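Local structure of glycoside hydrolase, GH17 family (Formosa sp. Hel1_33_131, 6FCG) at residues Asn90-Arg104 with Glu146-Ile160. The protein probably hydrolyses internal beta-1,3-glucosidic bonds of laminarin, as an endo-acting laminarinase of glycoside hydrolase family 17. Numbering follows the deposited sequence.
Sequences NVRLAHTSNILKAIR and EIDRAVALAQEFPDI
V91, L100, L153, F157 and I160 form an apolar seam between two neighbouring parallel helices on the outside of the TIM barrel, with polar ties at both ends. Helices 95-104 and 146-156 run nearly parallel, 2° apart with axes 11.2 Å apart, and strand 116-121 lies beneath the 90-104 side, its M117 touching L100 and I103. L100 suits the middle because its CB and its two methyl branches meet different partners: CB sits 3.7 Å over the centre of the F157 ring in a CH-pi contact, CD1 reaches L153, and CD2 slides past I160 CG2 at 3.5 Å. The forked end of L153 fills the stretch between L100 and V91, CD1 toward V91 CG1 and CD2 toward S97 CB.

Past the C-terminal end of helix 146-156, R104 reaches across from within its own helix to F157 and D159; an arginine suits this place because it has a long chain and a flat charged end. The chain runs out with CG anti to the backbone N (chi1 -178°) and bends at chi3, bringing F157 CD2 over one face of the guanidinium while NH1 makes a weak, salt-bridging hydrogen bond to D159 OD1 at 3.3 Å. K107 is a second cationic partner of D159.

At the other end the loop before helix 95-104 is held by its backbone. V91 N donates an almost straight bond to E146 OE1, 2.7 Å at 175°, on the syn side of the carboxylate but tilted out of its plane. R149 NE returns a bond to V91 O at 3.0 Å, from above the carbonyl plane, and its NH2 bridges to E146 OE2. OE1 also accepts W122 N. Were E146 an alanine, the amides of V91 and W122 would probably lose their shared acceptor and R149 its countercharge. Buried E146 is thus likely to remain ionised, its charge offset by R149 and backbone N-H groups, so that one carboxylate joins the loop, the strand end and the second helix.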
ATOM      1  N   ASN A  90     -27.775  30.671   6.350  1.00 20.99           N
ATOM      2  CA  ASN A  90     -27.390  31.979   6.803  1.00 20.39           C
ATOM      3  C   ASN A  90     -28.261  33.061   6.199  1.00 19.43           C
ATOM      4  O   ASN A  90     -29.001  32.827   5.248  1.00 18.88           O
ATOM      5  CB  ASN A  90     -25.935  32.259   6.492  1.00 21.35           C
ATOM      6  CG  ASN A  90     -25.662  32.335   5.018  1.00 22.31           C
ATOM      7  OD1 ASN A  90     -25.424  31.311   4.397  1.00 27.50           O
ATOM      8  ND2 ASN A  90     -25.679  33.510   4.448  1.00 22.48           N
ATOM      9  N   VAL A  91     -28.181  34.217   6.834  1.00 19.23           N
ATOM     10  CA  VAL A  91     -28.813  35.457   6.393  1.00 19.44           C
ATOM     11  C   VAL A  91     -27.800  36.585   6.141  1.00 19.95           C
ATOM     12  O   VAL A  91     -28.126  37.765   6.133  1.00 19.33           O
ATOM     13  CB  VAL A  91     -29.963  35.909   7.304  1.00 20.41           C
ATOM     14  CG1 VAL A  91     -31.060  34.877   7.363  1.00 19.49           C
ATOM     15  CG2 VAL A  91     -29.568  36.249   8.760  1.00 21.54           C
ATOM     16  N   ARG A  92     -26.550  36.196   5.901  1.00 21.09           N
ATOM     17  CA  ARG A  92     -25.471  37.110   5.553  1.00 22.17           C
ATOM     18  C   ARG A  92     -25.484  37.402   4.049  1.00 22.80           C
ATOM     19  O   ARG A  92     -25.372  38.542   3.610  1.00 24.68           O
ATOM     20  CB  ARG A  92     -24.147  36.451   5.955  1.00 23.53           C
ATOM     21  CG  ARG A  92     -22.965  37.358   6.162  1.00 23.67           C
ATOM     22  CD  ARG A  92     -21.697  36.532   6.336  1.00 24.34           C
ATOM     23  NE  ARG A  92     -20.923  36.671   5.117  1.00 26.17           N
ATOM     24  CZ  ARG A  92     -20.543  35.710   4.300  1.00 26.17           C
ATOM     25  NH1 ARG A  92     -20.812  34.449   4.523  1.00 26.39           N
ATOM     26  NH2 ARG A  92     -19.870  36.045   3.219  1.00 27.63           N
ATOM     27  N   LEU A  93     -25.507  36.349   3.253  1.00 21.38           N
ATOM     28  CA  LEU A  93     -25.601  36.485   1.838  1.00 20.29           C
ATOM     29  C   LEU A  93     -27.066  36.682   1.529  1.00 20.74           C
ATOM     30  O   LEU A  93     -27.930  36.376   2.341  1.00 21.39           O
ATOM     31  CB  LEU A  93     -25.020  35.235   1.154  1.00 20.30           C
ATOM     32  CG  LEU A  93     -23.536  34.906   1.479  1.00 20.09           C
ATOM     33  CD1 LEU A  93     -23.065  33.643   0.756  1.00 19.47           C
ATOM     34  CD2 LEU A  93     -22.576  36.063   1.170  1.00 19.16           C
ATOM     35  N   ALA A  94     -27.338  37.154   0.321  1.00 21.83           N
ATOM     36  CA  ALA A  94     -28.692  37.543  -0.130  1.00 21.47           C
ATOM     37  C   ALA A  94     -29.662  36.364  -0.322  1.00 20.97           C
ATOM     38  O   ALA A  94     -30.875  36.561  -0.334  1.00 19.68           O
ATOM     39  CB  ALA A  94     -28.577  38.305  -1.442  1.00 21.76           C
ATOM     40  N   HIS A  95     -29.090  35.171  -0.521  1.00 18.75           N
ATOM     41  CA  HIS A  95     -29.817  33.956  -0.851  1.00 18.16           C
ATOM     42  C   HIS A  95     -31.141  33.727  -0.082  1.00 18.35           C
ATOM     43  O   HIS A  95     -32.170  33.505  -0.683  1.00 20.12           O
ATOM     44  CB  HIS A  95     -28.827  32.800  -0.676  1.00 17.67           C
ATOM     45  CG  HIS A  95     -29.398  31.438  -0.892  1.00 17.30           C
ATOM     46  ND1 HIS A  95     -29.604  30.543   0.139  1.00 17.88           N
ATOM     47  CD2 HIS A  95     -29.737  30.788  -2.025  1.00 17.15           C
ATOM     48  CE1 HIS A  95     -30.090  29.414  -0.344  1.00 17.02           C
ATOM     49  NE2 HIS A  95     -30.190  29.544  -1.651  1.00 17.73           N
ATOM     50  N   THR A  96     -31.123  33.795   1.244  1.00 18.04           N
ATOM     51  CA  THR A  96     -32.303  33.494   2.040  1.00 16.89           C
ATOM     52  C   THR A  96     -33.382  34.534   1.828  1.00 17.30           C
ATOM     53  O   THR A  96     -34.552  34.218   1.720  1.00 17.89           O
ATOM     54  CB  THR A  96     -31.924  33.423   3.519  1.00 17.10           C
ATOM     55  OG1 THR A  96     -31.076  32.279   3.702  1.00 18.11           O
ATOM     56  CG2 THR A  96     -33.154  33.354   4.437  1.00 16.38           C
ATOM     57  N   SER A  97     -32.965  35.790   1.851  1.00 18.30           N
ATOM     58  CA  SER A  97     -33.815  36.927   1.571  1.00 18.39           C
ATOM     59  C   SER A  97     -34.459  36.792   0.192  1.00 18.07           C
ATOM     60  O   SER A  97     -35.645  37.072   0.011  1.00 18.28           O
ATOM     61  CB  SER A  97     -32.970  38.208   1.691  1.00 19.19           C
ATOM     62  OG  SER A  97     -33.627  39.328   1.170  1.00 21.36           O
ATOM     63  N   ASN A  98     -33.687  36.375  -0.789  1.00 18.02           N
ATOM     64  CA  ASN A  98     -34.238  36.186  -2.126  1.00 18.86           C
ATOM     65  C   ASN A  98     -35.228  35.019  -2.214  1.00 20.85           C
ATOM     66  O   ASN A  98     -36.159  35.085  -3.021  1.00 22.99           O
ATOM     67  CB  ASN A  98     -33.135  36.054  -3.167  1.00 17.53           C
ATOM     68  CG  ASN A  98     -32.356  37.343  -3.330  1.00 16.76           C
ATOM     69  OD1 ASN A  98     -32.901  38.435  -3.185  1.00 17.07           O
ATOM     70  ND2 ASN A  98     -31.108  37.228  -3.665  1.00 16.60           N
ATOM     71  N   ILE A  99     -35.059  33.989  -1.384  1.00 19.84           N
ATOM     72  CA  ILE A  99     -36.003  32.881  -1.378  1.00 19.84           C
ATOM     73  C   ILE A  99     -37.339  33.386  -0.854  1.00 21.77           C
ATOM     74  O   ILE A  99     -38.391  33.074  -1.402  1.00 22.79           O
ATOM     75  CB  ILE A  99     -35.494  31.698  -0.562  1.00 18.73           C
ATOM     76  CG1 ILE A  99     -34.223  31.140  -1.239  1.00 18.61           C
ATOM     77  CG2 ILE A  99     -36.536  30.584  -0.491  1.00 18.23           C
ATOM     78  CD1 ILE A  99     -33.427  30.174  -0.396  1.00 17.99           C
ATOM     79  N   LEU A 100     -37.292  34.188   0.196  1.00 22.52           N
ATOM     80  CA  LEU A 100     -38.508  34.783   0.744  1.00 22.09           C
ATOM     81  C   LEU A 100     -39.195  35.664  -0.292  1.00 22.83           C
ATOM     82  O   LEU A 100     -40.418  35.565  -0.450  1.00 25.28           O
ATOM     83  CB  LEU A 100     -38.201  35.538   2.033  1.00 21.21           C
ATOM     84  CG  LEU A 100     -37.794  34.650   3.216  1.00 21.49           C
ATOM     85  CD1 LEU A 100     -37.126  35.445   4.319  1.00 20.68           C
ATOM     86  CD2 LEU A 100     -38.994  33.882   3.782  1.00 21.55           C
ATOM     87  N   LYS A 101     -38.427  36.460  -1.046  1.00 22.43           N
ATOM     88  CA  LYS A 101     -39.006  37.286  -2.115  1.00 24.21           C
ATOM     89  C   LYS A 101     -39.701  36.450  -3.186  1.00 23.44           C
ATOM     90  O   LYS A 101     -40.812  36.790  -3.640  1.00 26.89           O
ATOM     91  CB  LYS A 101     -37.959  38.212  -2.763  1.00 24.37           C
ATOM     92  CG  LYS A 101     -37.663  39.415  -1.890  1.00 25.90           C
ATOM     93  CD  LYS A 101     -36.474  40.259  -2.335  1.00 26.67           C
ATOM     94  CE  LYS A 101     -36.073  41.141  -1.152  1.00 28.03           C
ATOM     95  NZ  LYS A 101     -34.965  42.059  -1.469  1.00 29.58           N
ATOM     96  N   ALA A 102     -39.038  35.364  -3.542  1.00 22.31           N
ATOM     97  CA  ALA A 102     -39.517  34.436  -4.529  1.00 22.36           C
ATOM     98  C   ALA A 102     -40.796  33.775  -4.092  1.00 22.96           C
ATOM     99  O   ALA A 102     -41.723  33.667  -4.891  1.00 22.51           O
ATOM    100  CB  ALA A 102     -38.467  33.371  -4.809  1.00 22.57           C
ATOM    101  N   ILE A 103     -40.843  33.326  -2.841  1.00 22.66           N
ATOM    102  CA  ILE A 103     -42.036  32.687  -2.318  1.00 24.10           C
ATOM    103  C   ILE A 103     -43.168  33.705  -2.293  1.00 24.70           C
ATOM    104  O   ILE A 103     -44.289  33.375  -2.683  1.00 24.27           O
ATOM    105  CB  ILE A 103     -41.811  32.068  -0.921  1.00 25.35           C
ATOM    106  CG1 ILE A 103     -40.811  30.893  -1.035  1.00 25.69           C
ATOM    107  CG2 ILE A 103     -43.114  31.570  -0.300  1.00 26.45           C
ATOM    108  CD1 ILE A 103     -40.364  30.304   0.280  1.00 25.62           C
ATOM    109  N   ARG A 104     -42.876  34.940  -1.872  1.00 26.13           N
ATOM    110  CA  ARG A 104     -43.895  35.990  -1.845  1.00 26.03           C
ATOM    111  C   ARG A 104     -44.476  36.232  -3.233  1.00 27.11           C
ATOM    112  O   ARG A 104     -45.707  36.233  -3.381  1.00 28.60           O
ATOM    113  CB  ARG A 104     -43.390  37.286  -1.252  1.00 26.60           C
ATOM    114  CG  ARG A 104     -44.483  38.344  -1.202  1.00 27.27           C
ATOM    115  CD  ARG A 104     -44.054  39.657  -0.581  1.00 28.57           C
ATOM    116  NE  ARG A 104     -43.900  39.807   0.885  1.00 32.33           N
ATOM    117  CZ  ARG A 104     -44.469  39.105   1.886  1.00 31.83           C
ATOM    118  NH1 ARG A 104     -45.305  38.042   1.711  1.00 32.22           N
ATOM    119  NH2 ARG A 104     -44.156  39.484   3.128  1.00 27.95           N
ATOM    120  N   GLU A 146     -26.139  39.350  12.319  1.00 26.54           N
ATOM    121  CA  GLU A 146     -26.769  38.188  11.704  1.00 24.50           C
ATOM    122  C   GLU A 146     -28.108  37.895  12.407  1.00 25.22           C
ATOM    123  O   GLU A 146     -29.125  37.651  11.759  1.00 23.73           O
ATOM    124  CB  GLU A 146     -25.826  36.992  11.745  1.00 24.40           C
ATOM    125  CG  GLU A 146     -26.350  35.626  11.258  1.00 24.34           C
ATOM    126  CD  GLU A 146     -26.261  35.384   9.751  1.00 24.72           C
ATOM    127  OE1 GLU A 146     -26.824  34.409   9.126  1.00 24.28           O
ATOM    128  OE2 GLU A 146     -25.586  36.213   9.164  1.00 26.48           O
ATOM    129  N   ILE A 147     -28.123  37.933  13.727  1.00 26.77           N
ATOM    130  CA  ILE A 147     -29.378  37.759  14.451  1.00 27.72           C
ATOM    131  C   ILE A 147     -30.362  38.903  14.074  1.00 30.83           C
ATOM    132  O   ILE A 147     -31.541  38.631  13.810  1.00 32.17           O
ATOM    133  CB  ILE A 147     -29.147  37.671  15.981  1.00 25.00           C
ATOM    134  CG1 ILE A 147     -28.414  36.363  16.341  1.00 23.76           C
ATOM    135  CG2 ILE A 147     -30.465  37.799  16.747  1.00 24.57           C
ATOM    136  CD1 ILE A 147     -29.199  35.080  16.168  1.00 23.59           C
ATOM    137  N   ASP A 148     -29.878  40.152  14.029  1.00 30.03           N
ATOM    138  CA  ASP A 148     -30.732  41.283  13.624  1.00 28.94           C
ATOM    139  C   ASP A 148     -31.341  41.063  12.244  1.00 27.63           C
ATOM    140  O   ASP A 148     -32.521  41.330  12.040  1.00 28.95           O
ATOM    141  CB  ASP A 148     -29.980  42.648  13.625  1.00 29.49           C
ATOM    142  CG  ASP A 148     -29.547  43.119  15.031  1.00 29.94           C
ATOM    143  OD1 ASP A 148     -30.079  42.626  16.062  1.00 31.55           O
ATOM    144  OD2 ASP A 148     -28.621  43.962  15.095  1.00 27.50           O
ATOM    145  N   ARG A 149     -30.548  40.595  11.294  1.00 26.36           N
ATOM    146  CA  ARG A 149     -31.075  40.395   9.944  1.00 26.04           C
ATOM    147  C   ARG A 149     -32.136  39.273   9.884  1.00 24.96           C
ATOM    148  O   ARG A 149     -33.069  39.343   9.088  1.00 26.74           O
ATOM    149  CB  ARG A 149     -29.948  40.144   8.950  1.00 24.92           C
ATOM    150  CG  ARG A 149     -29.162  41.385   8.577  1.00 25.24           C
ATOM    151  CD  ARG A 149     -28.084  41.115   7.524  1.00 25.95           C
ATOM    152  NE  ARG A 149     -27.148  40.025   7.861  1.00 26.04           N
ATOM    153  CZ  ARG A 149     -25.966  40.134   8.469  1.00 26.23           C
ATOM    154  NH1 ARG A 149     -25.521  41.301   8.883  1.00 27.30           N
ATOM    155  NH2 ARG A 149     -25.233  39.039   8.705  1.00 25.20           N
ATOM    156  N   ALA A 150     -31.972  38.265  10.722  1.00 23.65           N
ATOM    157  CA  ALA A 150     -32.894  37.152  10.810  1.00 24.91           C
ATOM    158  C   ALA A 150     -34.221  37.661  11.327  1.00 25.91           C
ATOM    159  O   ALA A 150     -35.285  37.303  10.823  1.00 24.15           O
ATOM    160  CB  ALA A 150     -32.332  36.081  11.737  1.00 24.57           C
ATOM    161  N   VAL A 151     -34.134  38.477  12.366  1.00 27.88           N
ATOM    162  CA  VAL A 151     -35.313  39.083  12.982  1.00 29.17           C
ATOM    163  C   VAL A 151     -36.090  39.949  11.981  1.00 27.94           C
ATOM    164  O   VAL A 151     -37.308  39.808  11.858  1.00 26.55           O
ATOM    165  CB  VAL A 151     -34.907  39.893  14.239  1.00 29.18           C
ATOM    166  CG1 VAL A 151     -36.012  40.847  14.706  1.00 30.71           C
ATOM    167  CG2 VAL A 151     -34.514  38.953  15.376  1.00 30.03           C
ATOM    168  N   ALA A 152     -35.365  40.808  11.267  1.00 27.97           N
ATOM    169  CA  ALA A 152     -35.945  41.657  10.222  1.00 27.23           C
ATOM    170  C   ALA A 152     -36.697  40.840   9.166  1.00 28.25           C
ATOM    171  O   ALA A 152     -37.809  41.224   8.755  1.00 30.60           O
ATOM    172  CB  ALA A 152     -34.880  42.528   9.553  1.00 26.05           C
ATOM    173  N   LEU A 153     -36.110  39.720   8.738  1.00 27.63           N
ATOM    174  CA  LEU A 153     -36.774  38.835   7.777  1.00 26.93           C
ATOM    175  C   LEU A 153     -38.009  38.145   8.349  1.00 25.27           C
ATOM    176  O   LEU A 153     -38.997  38.021   7.651  1.00 25.50           O
ATOM    177  CB  LEU A 153     -35.800  37.804   7.230  1.00 26.72           C
ATOM    178  CG  LEU A 153     -34.698  38.419   6.351  1.00 27.23           C
ATOM    179  CD1 LEU A 153     -33.663  37.346   6.002  1.00 25.79           C
ATOM    180  CD2 LEU A 153     -35.253  39.094   5.095  1.00 25.53           C
ATOM    181  N   ALA A 154     -37.967  37.726   9.606  1.00 22.77           N
ATOM    182  CA  ALA A 154     -39.138  37.110  10.221  1.00 22.80           C
ATOM    183  C   ALA A 154     -40.293  38.110  10.322  1.00 23.70           C
ATOM    184  O   ALA A 154     -41.478  37.732  10.252  1.00 23.43           O
ATOM    185  CB  ALA A 154     -38.783  36.554  11.595  1.00 22.86           C
ATOM    186  N   GLN A 155     -39.930  39.381  10.514  1.00 24.32           N
ATOM    187  CA  GLN A 155     -40.879  40.489  10.570  1.00 23.31           C
ATOM    188  C   GLN A 155     -41.434  40.863   9.199  1.00 24.39           C
ATOM    189  O   GLN A 155     -42.611  41.066   9.092  1.00 25.43           O
ATOM    190  CB  GLN A 155     -40.237  41.712  11.223  1.00 23.16           C
ATOM    191  CG  GLN A 155     -40.003  41.549  12.720  1.00 23.20           C
ATOM    192  CD  GLN A 155     -39.086  42.609  13.334  1.00 22.08           C
ATOM    193  OE1 GLN A 155     -38.315  43.271  12.641  1.00 23.92           O
ATOM    194  NE2 GLN A 155     -39.137  42.737  14.642  1.00 21.22           N
ATOM    195  N   GLU A 156     -40.607  41.002   8.171  1.00 26.46           N
ATOM    196  CA  GLU A 156     -41.122  41.336   6.844  1.00 30.27           C
ATOM    197  C   GLU A 156     -41.945  40.182   6.256  1.00 30.84           C
ATOM    198  O   GLU A 156     -42.845  40.439   5.474  1.00 32.97           O
ATOM    199  CB  GLU A 156     -39.993  41.724   5.870  1.00 35.39           C
ATOM    200  CG  GLU A 156     -40.455  42.359   4.548  1.00 41.44           C
ATOM    201  CD  GLU A 156     -39.275  42.814   3.639  1.00 49.04           C
ATOM    202  OE1 GLU A 156     -38.085  42.750   4.048  1.00 52.12           O
ATOM    203  OE2 GLU A 156     -39.515  43.225   2.482  1.00 50.67           O
ATOM    204  N   PHE A 157     -41.657  38.925   6.627  1.00 28.81           N
ATOM    205  CA  PHE A 157     -42.317  37.766   6.007  1.00 25.23           C
ATOM    206  C   PHE A 157     -42.871  36.801   7.040  1.00 25.28           C
ATOM    207  O   PHE A 157     -42.611  35.589   6.986  1.00 26.64           O
ATOM    208  CB  PHE A 157     -41.359  36.996   5.095  1.00 23.44           C
ATOM    209  CG  PHE A 157     -40.686  37.828   4.053  1.00 22.15           C
ATOM    210  CD1 PHE A 157     -39.488  38.456   4.318  1.00 22.78           C
ATOM    211  CD2 PHE A 157     -41.199  37.905   2.767  1.00 22.96           C
ATOM    212  CE1 PHE A 157     -38.818  39.188   3.341  1.00 22.63           C
ATOM    213  CE2 PHE A 157     -40.549  38.642   1.780  1.00 23.30           C
ATOM    214  CZ  PHE A 157     -39.354  39.289   2.074  1.00 23.27           C
ATOM    215  N   PRO A 158     -43.691  37.304   7.962  1.00 25.74           N
ATOM    216  CA  PRO A 158     -44.204  36.427   9.057  1.00 25.85           C
ATOM    217  C   PRO A 158     -45.158  35.313   8.577  1.00 25.03           C
ATOM    218  O   PRO A 158     -45.397  34.368   9.304  1.00 22.19           O
ATOM    219  CB  PRO A 158     -44.957  37.412   9.954  1.00 24.80           C
ATOM    220  CG  PRO A 158     -45.505  38.401   8.976  1.00 26.33           C
ATOM    221  CD  PRO A 158     -44.462  38.551   7.869  1.00 25.15           C
ATOM    222  N   ASP A 159     -45.704  35.458   7.373  1.00 26.11           N
ATOM    223  CA  ASP A 159     -46.577  34.451   6.782  1.00 28.05           C
ATOM    224  C   ASP A 159     -45.810  33.230   6.252  1.00 29.04           C
ATOM    225  O   ASP A 159     -46.428  32.213   5.913  1.00 28.50           O
ATOM    226  CB  ASP A 159     -47.446  35.079   5.653  1.00 30.30           C
ATOM    227  CG  ASP A 159     -46.606  35.681   4.459  1.00 32.12           C
ATOM    228  OD1 ASP A 159     -45.747  36.604   4.662  1.00 31.28           O
ATOM    229  OD2 ASP A 159     -46.859  35.247   3.296  1.00 34.95           O
ATOM    230  N   ILE A 160     -44.489  33.375   6.088  1.00 28.02           N
ATOM    231  CA  ILE A 160     -43.619  32.342   5.543  1.00 26.29           C
ATOM    232  C   ILE A 160     -42.662  31.811   6.606  1.00 26.89           C
ATOM    233  O   ILE A 160     -42.549  30.597   6.788  1.00 28.60           O
ATOM    234  CB  ILE A 160     -42.811  32.893   4.358  1.00 26.23           C
ATOM    235  CG1 ILE A 160     -43.753  33.327   3.236  1.00 25.32           C
ATOM    236  CG2 ILE A 160     -41.833  31.836   3.818  1.00 27.37           C
ATOM    237  CD1 ILE A 160     -43.092  34.230   2.220  1.00 26.17           C
TER